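Local coordinates for hydrolase, isochorismatase family (Pseudomonas putida, PDB 4L07), which probably hydrolyses the amide bond of maleamate to give maleate and ammonia, as a maleamate amidase of the isochorismatase-like hydrolase family, at residues Val6-Arg18 / Tyr184-Asp198. Numbering follows the deposited sequence.
Sequences VYDAAGFGNPVSR and YDIQQKYGDVTDSDD. With SO4 (sulfate ion), chain E.
Gly13 N donates to Gln188 O (2.8 Å) where segment 6-18 crosses the last turn of helix 176-189. Tyr7 and Tyr184 form a T-shaped pair with planes at 63°: the edge of Tyr184 is turned to the face of Tyr7, with Tyr184 OH 3.4 Å above the Tyr7 ring plane, over its centre. Gln188, bent at chi2 (-54°), donates from NE2 to a water (2.6 Å), while NE2 packs on Phe12 CB. Lys189 runs extended past Phe12, and its NZ hydrogen-bonds a sulfate, probably from the crystallisation liquor, also held by Thr145, Cys149 and Arg174 of the second subunit. Val16 N reaches Asp192 OD2 (2.9 Å) from above the carboxylate plane. Arg18 meets Asp198 end-on, NH1 to OD2 (2.9 Å) and NH2 to OD1 (2.8 Å), both on syn sides, planes 18° apart; Thr194 OG1 takes the anti side of OD1. An alanine at Asp198 is likely to leave the Arg18 guanidinium without its carboxylate mate and Thr194 OG1 without its acceptor. This exemplifies an N-terminal arm laid along the edge of an alpha/beta isochorismatase-type fold, joining helix 176-189, edge strand 192-194, parallel to strand 163-172, and C-terminal helix 196-207, whose Trp202 makes a cation-pi contact with Arg18; Lys85 of the second subunit bridges to Asp192 OD1.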
ATOM      1  N   VAL A   6      33.880   0.173  -4.148  1.00 24.20           N
ATOM      2  CA  VAL A   6      32.714   0.052  -5.039  1.00 22.79           C
ATOM      3  C   VAL A   6      31.484   0.710  -4.409  1.00 22.48           C
ATOM      4  O   VAL A   6      30.804   1.511  -5.050  1.00 21.67           O
ATOM      5  CB  VAL A   6      32.401  -1.422  -5.392  1.00 23.65           C
ATOM      6  CG1 VAL A   6      31.037  -1.546  -6.073  1.00 22.84           C
ATOM      7  CG2 VAL A   6      33.492  -2.012  -6.274  1.00 23.92           C
ATOM      8  N   TYR A   7      31.199   0.360  -3.158  1.00 21.85           N
ATOM      9  CA  TYR A   7      30.034   0.914  -2.456  1.00 21.87           C
ATOM     10  C   TYR A   7      30.156   2.428  -2.241  1.00 22.02           C
ATOM     11  O   TYR A   7      29.186   3.173  -2.426  1.00 21.92           O
ATOM     12  CB  TYR A   7      29.793   0.162  -1.141  1.00 20.57           C
ATOM     13  CG  TYR A   7      28.936  -1.078  -1.299  1.00 20.32           C
ATOM     14  CD1 TYR A   7      27.623  -1.109  -0.818  1.00 19.93           C
ATOM     15  CD2 TYR A   7      29.437  -2.223  -1.925  1.00 19.94           C
ATOM     16  CE1 TYR A   7      26.836  -2.243  -0.966  1.00 20.45           C
ATOM     17  CE2 TYR A   7      28.659  -3.360  -2.080  1.00 20.39           C
ATOM     18  CZ  TYR A   7      27.360  -3.364  -1.596  1.00 20.46           C
ATOM     19  OH  TYR A   7      26.595  -4.495  -1.749  1.00 21.40           O
ATOM     20  N   ASP A   8      31.360   2.887  -1.896  1.00 22.68           N
ATOM     21  CA  ASP A   8      31.611   4.323  -1.749  1.00 23.70           C
ATOM     22  C   ASP A   8      31.357   5.091  -3.053  1.00 22.37           C
ATOM     23  O   ASP A   8      30.650   6.094  -3.055  1.00 21.98           O
ATOM     24  CB  ASP A   8      33.030   4.586  -1.235  1.00 25.96           C
ATOM     25  CG  ASP A   8      33.300   6.066  -1.006  1.00 29.69           C
ATOM     26  OD1 ASP A   8      32.511   6.719  -0.287  1.00 32.50           O
ATOM     27  OD2 ASP A   8      34.299   6.580  -1.552  1.00 32.55           O
ATOM     28  N   ALA A   9      31.919   4.610  -4.160  1.00 22.30           N
ATOM     29  CA  ALA A   9      31.727   5.278  -5.447  1.00 21.97           C
ATOM     30  C   ALA A   9      30.265   5.248  -5.901  1.00 21.64           C
ATOM     31  O   ALA A   9      29.819   6.160  -6.599  1.00 21.87           O
ATOM     32  CB  ALA A   9      32.630   4.670  -6.512  1.00 22.57           C
ATOM     33  N   ALA A  10      29.531   4.206  -5.500  1.00 21.51           N
ATOM     34  CA  ALA A  10      28.112   4.059  -5.836  1.00 21.33           C
ATOM     35  C   ALA A  10      27.212   4.966  -4.990  1.00 21.37           C
ATOM     36  O   ALA A  10      25.995   5.016  -5.201  1.00 21.91           O
ATOM     37  CB  ALA A  10      27.677   2.600  -5.712  1.00 20.84           C
ATOM     38  N   GLY A  11      27.817   5.682  -4.047  1.00 20.41           N
ATOM     39  CA  GLY A  11      27.115   6.681  -3.246  1.00 20.70           C
ATOM     40  C   GLY A  11      26.371   6.126  -2.044  1.00 20.66           C
ATOM     41  O   GLY A  11      25.451   6.768  -1.530  1.00 21.24           O
ATOM     42  N   PHE A  12      26.777   4.945  -1.580  1.00 19.96           N
ATOM     43  CA  PHE A  12      26.159   4.318  -0.404  1.00 21.02           C
ATOM     44  C   PHE A  12      26.849   4.715   0.902  1.00 21.62           C
ATOM     45  O   PHE A  12      27.948   5.269   0.890  1.00 21.84           O
ATOM     46  CB  PHE A  12      26.186   2.791  -0.537  1.00 20.57           C
ATOM     47  CG  PHE A  12      25.277   2.246  -1.607  1.00 20.66           C
ATOM     48  CD1 PHE A  12      23.893   2.412  -1.529  1.00 20.78           C
ATOM     49  CD2 PHE A  12      25.805   1.528  -2.675  1.00 20.79           C
ATOM     50  CE1 PHE A  12      23.058   1.886  -2.512  1.00 20.87           C
ATOM     51  CE2 PHE A  12      24.977   1.000  -3.660  1.00 21.36           C
ATOM     52  CZ  PHE A  12      23.601   1.180  -3.578  1.00 20.94           C
ATOM     53  N   GLY A  13      26.195   4.423   2.023  1.00 21.32           N
ATOM     54  CA  GLY A  13      26.816   4.538   3.340  1.00 22.23           C
ATOM     55  C   GLY A  13      26.874   5.924   3.954  1.00 22.39           C
ATOM     56  O   GLY A  13      27.570   6.118   4.947  1.00 22.99           O
ATOM     57  N   ASN A  14      26.157   6.882   3.370  1.00 22.22           N
ATOM     58  CA  ASN A  14      26.059   8.237   3.935  1.00 23.41           C
ATOM     59  C   ASN A  14      25.333   8.243   5.279  1.00 23.80           C
ATOM     60  O   ASN A  14      24.463   7.406   5.508  1.00 23.44           O
ATOM     61  CB  ASN A  14      25.323   9.172   2.979  1.00 23.30           C
ATOM     62  CG  ASN A  14      25.983   9.256   1.623  1.00 24.24           C
ATOM     63  OD1 ASN A  14      26.991   9.936   1.456  1.00 25.88           O
ATOM     64  ND2 ASN A  14      25.408   8.575   0.644  1.00 24.47           N
ATOM     65  N   PRO A  15      25.686   9.188   6.171  1.00 25.03           N
ATOM     66  CA  PRO A  15      25.011   9.243   7.472  1.00 24.81           C
ATOM     67  C   PRO A  15      23.608   9.830   7.359  1.00 24.96           C
ATOM     68  O   PRO A  15      23.328  10.594   6.434  1.00 24.79           O
ATOM     69  CB  PRO A  15      25.910  10.170   8.295  1.00 25.44           C
ATOM     70  CG  PRO A  15      26.580  11.040   7.287  1.00 25.41           C
ATOM     71  CD  PRO A  15      26.770  10.187   6.065  1.00 25.24           C
ATOM     72  N   VAL A  16      22.725   9.480   8.287  1.00 25.50           N
ATOM     73  CA  VAL A  16      21.408  10.125   8.289  1.00 25.46           C
ATOM     74  C   VAL A  16      21.391  11.344   9.206  1.00 25.50           C
ATOM     75  O   VAL A  16      21.846  11.291  10.356  1.00 25.08           O
ATOM     76  CB  VAL A  16      20.190   9.154   8.462  1.00 26.93           C
ATOM     77  CG1 VAL A  16      20.601   7.694   8.600  1.00 25.82           C
ATOM     78  CG2 VAL A  16      19.220   9.602   9.557  1.00 25.69           C
ATOM     79  N   SER A  17      20.903  12.453   8.664  1.00 25.87           N
ATOM     80  CA  SER A  17      20.706  13.654   9.451  1.00 26.27           C
ATOM     81  C   SER A  17      19.406  13.463  10.209  1.00 26.02           C
ATOM     82  O   SER A  17      18.326  13.517   9.623  1.00 26.24           O
ATOM     83  CB  SER A  17      20.645  14.888   8.557  1.00 27.65           C
ATOM     84  OG  SER A  17      20.430  16.050   9.332  1.00 29.47           O
ATOM     85  N   ARG A  18      19.519  13.224  11.510  1.00 25.39           N
ATOM     86  CA  ARG A  18      18.362  12.845  12.326  1.00 24.80           C
ATOM     87  C   ARG A  18      17.352  13.978  12.487  1.00 24.84           C
ATOM     88  O   ARG A  18      17.724  15.147  12.586  1.00 24.89           O
ATOM     89  CB  ARG A  18      18.821  12.328  13.683  1.00 24.85           C
ATOM     90  CG  ARG A  18      19.726  11.113  13.567  1.00 24.44           C
ATOM     91  CD  ARG A  18      20.343  10.732  14.898  1.00 24.91           C
ATOM     92  NE  ARG A  18      21.328   9.668  14.737  1.00 25.81           N
ATOM     93  CZ  ARG A  18      21.887   9.006  15.747  1.00 25.79           C
ATOM     94  NH1 ARG A  18      21.553   9.296  17.000  1.00 25.70           N
ATOM     95  NH2 ARG A  18      22.781   8.055  15.509  1.00 26.89           N
ATOM     96  N   TYR A 184      24.857  -4.935   7.441  1.00 20.18           N
ATOM     97  CA  TYR A 184      25.699  -4.348   6.400  1.00 19.95           C
ATOM     98  C   TYR A 184      24.843  -3.655   5.339  1.00 19.67           C
ATOM     99  O   TYR A 184      25.066  -2.478   5.026  1.00 18.67           O
ATOM    100  CB  TYR A 184      26.612  -5.396   5.755  1.00 20.91           C
ATOM    101  CG  TYR A 184      27.417  -4.832   4.598  1.00 21.35           C
ATOM    102  CD1 TYR A 184      28.545  -4.043   4.832  1.00 21.98           C
ATOM    103  CD2 TYR A 184      27.039  -5.067   3.273  1.00 21.44           C
ATOM    104  CE1 TYR A 184      29.282  -3.513   3.783  1.00 22.35           C
ATOM    105  CE2 TYR A 184      27.772  -4.542   2.215  1.00 21.74           C
ATOM    106  CZ  TYR A 184      28.893  -3.769   2.479  1.00 22.17           C
ATOM    107  OH  TYR A 184      29.631  -3.240   1.448  1.00 22.13           O
ATOM    108  N   ASP A 185      23.865  -4.379   4.799  1.00 19.29           N
ATOM    109  CA  ASP A 185      22.979  -3.813   3.778  1.00 19.48           C
ATOM    110  C   ASP A 185      22.249  -2.569   4.274  1.00 19.14           C
ATOM    111  O   ASP A 185      22.093  -1.599   3.527  1.00 19.17           O
ATOM    112  CB  ASP A 185      21.957  -4.843   3.295  1.00 20.21           C
ATOM    113  CG  ASP A 185      22.568  -5.948   2.440  1.00 20.37           C
ATOM    114  OD1 ASP A 185      23.756  -5.870   2.024  1.00 20.10           O
ATOM    115  OD2 ASP A 185      21.829  -6.912   2.178  1.00 20.74           O
ATOM    116  N   ILE A 186      21.777  -2.615   5.521  1.00 18.50           N
ATOM    117  CA  ILE A 186      21.095  -1.473   6.125  1.00 18.46           C
ATOM    118  C   ILE A 186      22.028  -0.255   6.199  1.00 18.66           C
ATOM    119  O   ILE A 186      21.689   0.810   5.689  1.00 19.13           O
ATOM    120  CB  ILE A 186      20.490  -1.819   7.507  1.00 18.57           C
ATOM    121  CG1 ILE A 186      19.318  -2.795   7.333  1.00 18.87           C
ATOM    122  CG2 ILE A 186      20.027  -0.556   8.226  1.00 18.12           C
ATOM    123  CD1 ILE A 186      18.945  -3.550   8.600  1.00 19.34           C
ATOM    124  N   GLN A 187      23.208  -0.432   6.791  1.00 19.23           N
ATOM    125  CA  GLN A 187      24.193   0.655   6.910  1.00 19.88           C
ATOM    126  C   GLN A 187      24.550   1.280   5.552  1.00 20.14           C
ATOM    127  O   GLN A 187      24.713   2.496   5.440  1.00 19.37           O
ATOM    128  CB  GLN A 187      25.454   0.162   7.635  1.00 21.23           C
ATOM    129  CG  GLN A 187      26.548   1.218   7.827  1.00 22.71           C
ATOM    130  CD  GLN A 187      26.081   2.457   8.575  1.00 23.63           C
ATOM    131  OE1 GLN A 187      25.280   2.377   9.507  1.00 24.28           O
ATOM    132  NE2 GLN A 187      26.600   3.620   8.173  1.00 25.94           N
ATOM    133  N   GLN A 188      24.643   0.443   4.522  1.00 19.79           N
ATOM    134  CA  GLN A 188      24.980   0.931   3.193  1.00 19.62           C
ATOM    135  C   GLN A 188      23.823   1.663   2.518  1.00 19.13           C
ATOM    136  O   GLN A 188      24.023   2.735   1.938  1.00 19.41           O
ATOM    137  CB  GLN A 188      25.477  -0.217   2.301  1.00 20.34           C
ATOM    138  CG  GLN A 188      26.827  -0.794   2.728  1.00 21.74           C
ATOM    139  CD  GLN A 188      27.909   0.270   2.852  1.00 22.74           C
ATOM    140  OE1 GLN A 188      28.684   0.272   3.811  1.00 25.46           O
ATOM    141  NE2 GLN A 188      27.956   1.190   1.898  1.00 21.52           N
ATOM    142  N   LYS A 189      22.616   1.105   2.624  1.00 18.44           N
ATOM    143  CA  LYS A 189      21.515   1.512   1.738  1.00 18.78           C
ATOM    144  C   LYS A 189      20.287   2.133   2.392  1.00 18.48           C
ATOM    145  O   LYS A 189      19.559   2.889   1.739  1.00 18.72           O
ATOM    146  CB  LYS A 189      21.053   0.325   0.884  1.00 19.17           C
ATOM    147  CG  LYS A 189      22.161  -0.341   0.082  1.00 19.31           C
ATOM    148  CD  LYS A 189      21.597  -1.382  -0.876  1.00 19.04           C
ATOM    149  CE  LYS A 189      22.714  -2.117  -1.609  1.00 18.88           C
ATOM    150  NZ  LYS A 189      22.191  -3.227  -2.454  1.00 18.67           N
ATOM    151  N   TYR A 190      20.034   1.811   3.658  1.00 18.36           N
ATOM    152  CA  TYR A 190      18.700   2.061   4.230  1.00 18.30           C
ATOM    153  C   TYR A 190      18.635   2.895   5.500  1.00 18.94           C
ATOM    154  O   TYR A 190      17.692   3.656   5.684  1.00 19.56           O
ATOM    155  CB  TYR A 190      17.942   0.741   4.430  1.00 18.03           C
ATOM    156  CG  TYR A 190      17.891  -0.120   3.187  1.00 18.07           C
ATOM    157  CD1 TYR A 190      17.318   0.353   2.001  1.00 18.05           C
ATOM    158  CD2 TYR A 190      18.440  -1.400   3.190  1.00 17.73           C
ATOM    159  CE1 TYR A 190      17.286  -0.439   0.857  1.00 18.05           C
ATOM    160  CE2 TYR A 190      18.410  -2.193   2.055  1.00 17.77           C
ATOM    161  CZ  TYR A 190      17.834  -1.712   0.895  1.00 18.01           C
ATOM    162  OH  TYR A 190      17.814  -2.507  -0.234  1.00 18.31           O
ATOM    163  N   GLY A 191      19.613   2.755   6.387  1.00 18.90           N
ATOM    164  CA  GLY A 191      19.566   3.492   7.645  1.00 19.58           C
ATOM    165  C   GLY A 191      20.916   3.522   8.322  1.00 20.48           C
ATOM    166  O   GLY A 191      21.885   2.996   7.786  1.00 19.72           O
ATOM    167  N   ASP A 192      20.982   4.159   9.489  1.00 21.09           N
ATOM    168  CA  ASP A 192      22.205   4.147  10.285  1.00 22.13           C
ATOM    169  C   ASP A 192      22.165   3.073  11.365  1.00 22.06           C
ATOM    170  O   ASP A 192      21.290   3.087  12.239  1.00 21.47           O
ATOM    171  CB  ASP A 192      22.480   5.530  10.895  1.00 24.23           C
ATOM    172  CG  ASP A 192      23.322   6.422   9.983  1.00 26.28           C
ATOM    173  OD1 ASP A 192      23.761   5.946   8.913  1.00 26.79           O
ATOM    174  OD2 ASP A 192      23.548   7.603  10.334  1.00 26.59           O
ATOM    175  N   VAL A 193      23.120   2.146  11.288  1.00 21.60           N
ATOM    176  CA  VAL A 193      23.321   1.129  12.311  1.00 22.51           C
ATOM    177  C   VAL A 193      24.167   1.735  13.425  1.00 23.32           C
ATOM    178  O   VAL A 193      25.239   2.297  13.178  1.00 23.49           O
ATOM    179  CB  VAL A 193      23.989  -0.146  11.740  1.00 22.22           C
ATOM    180  CG1 VAL A 193      24.200  -1.195  12.825  1.00 22.68           C
ATOM    181  CG2 VAL A 193      23.155  -0.719  10.603  1.00 22.01           C
ATOM    182  N   THR A 194      23.687   1.593  14.646  1.00 24.16           N
ATOM    183  CA  THR A 194      24.300   2.212  15.805  1.00 25.38           C
ATOM    184  C   THR A 194      24.039   1.332  17.024  1.00 25.95           C
ATOM    185  O   THR A 194      23.942   0.138  16.868  1.00 25.17           O
ATOM    186  CB  THR A 194      23.859   3.677  15.982  1.00 26.23           C
ATOM    187  OG1 THR A 194      24.560   4.267  17.081  1.00 25.75           O
ATOM    188  CG2 THR A 194      22.359   3.786  16.177  1.00 25.88           C
ATOM    189  N   ASP A 195      24.047   1.897  18.225  1.00 26.37           N
ATOM    190  CA  ASP A 195      23.740   1.114  19.429  1.00 26.93           C
ATOM    191  C   ASP A 195      22.792   1.852  20.376  1.00 25.64           C
ATOM    192  O   ASP A 195      22.531   3.044  20.194  1.00 24.68           O
ATOM    193  CB  ASP A 195      25.019   0.630  20.149  1.00 28.28           C
ATOM    194  CG  ASP A 195      25.893   1.766  20.670  1.00 29.65           C
ATOM    195  OD1 ASP A 195      27.074   1.492  20.973  1.00 32.79           O
ATOM    196  OD2 ASP A 195      25.428   2.915  20.810  1.00 30.25           O
ATOM    197  N   SER A 196      22.282   1.137  21.378  1.00 26.48           N
ATOM    198  CA  SER A 196      21.280   1.684  22.300  1.00 26.70           C
ATOM    199  C   SER A 196      21.783   2.893  23.094  1.00 27.49           C
ATOM    200  O   SER A 196      21.032   3.843  23.307  1.00 26.98           O
ATOM    201  CB  SER A 196      20.726   0.600  23.230  1.00 26.86           C
ATOM    202  OG  SER A 196      21.747  -0.030  23.984  1.00 26.12           O
ATOM    203  N   ASP A 197      23.050   2.855  23.512  1.00 28.20           N
ATOM    204  CA  ASP A 197      23.695   3.995  24.177  1.00 29.81           C
ATOM    205  C   ASP A 197      23.549   5.295  23.382  1.00 28.54           C
ATOM    206  O   ASP A 197      23.170   6.324  23.941  1.00 28.18           O
ATOM    207  CB  ASP A 197      25.183   3.711  24.431  1.00 32.17           C
ATOM    208  CG  ASP A 197      25.424   2.882  25.685  1.00 35.57           C
ATOM    209  OD1 ASP A 197      24.472   2.635  26.459  1.00 37.35           O
ATOM    210  OD2 ASP A 197      26.588   2.481  25.901  1.00 38.51           O
ATOM    211  N   ASP A 198      23.860   5.234  22.086  1.00 27.30           N
ATOM    212  CA  ASP A 198      23.685   6.357  21.163  1.00 27.52           C
ATOM    213  C   ASP A 198      22.217   6.794  21.153  1.00 26.32           C
ATOM    214  O   ASP A 198      21.922   7.968  21.360  1.00 26.59           O
ATOM    215  CB  ASP A 198      24.166   5.958  19.751  1.00 28.24           C
ATOM    216  CG  ASP A 198      23.880   7.021  18.670  1.00 30.14           C
ATOM    217  OD1 ASP A 198      24.264   6.782  17.505  1.00 31.20           O
ATOM    218  OD2 ASP A 198      23.281   8.081  18.940  1.00 32.10           O
TER
HETATM  219  S   SO4 E 301      20.194  -1.604  -5.572  1.00 18.81           S
HETATM  220  O1  SO4 E 301      19.616  -2.912  -5.946  1.00 19.28           O
HETATM  221  O2  SO4 E 301      20.470  -1.570  -4.124  1.00 20.02           O
HETATM  222  O3  SO4 E 301      21.459  -1.389  -6.314  1.00 19.65           O
HETATM  223  O4  SO4 E 301      19.252  -0.530  -5.955  1.00 19.41           O
HETATM  224  O   HOH W   1      24.352  -4.829  -0.397  1.00 20.47           O
HETATM  225  O   HOH W   2      24.596  -4.160  -3.632  1.00 21.90           O
HETATM  226  O   HOH W   3      29.761   3.010   1.349  1.00 30.41           O
HETATM  227  O   HOH W   4      28.788   4.044   6.343  1.00 28.92           O
HETATM  228  O   HOH W   5      22.463   9.418  12.163  1.00 26.70           O
HETATM  229  O   HOH W   6      24.660   7.145  13.458  1.00 33.13           O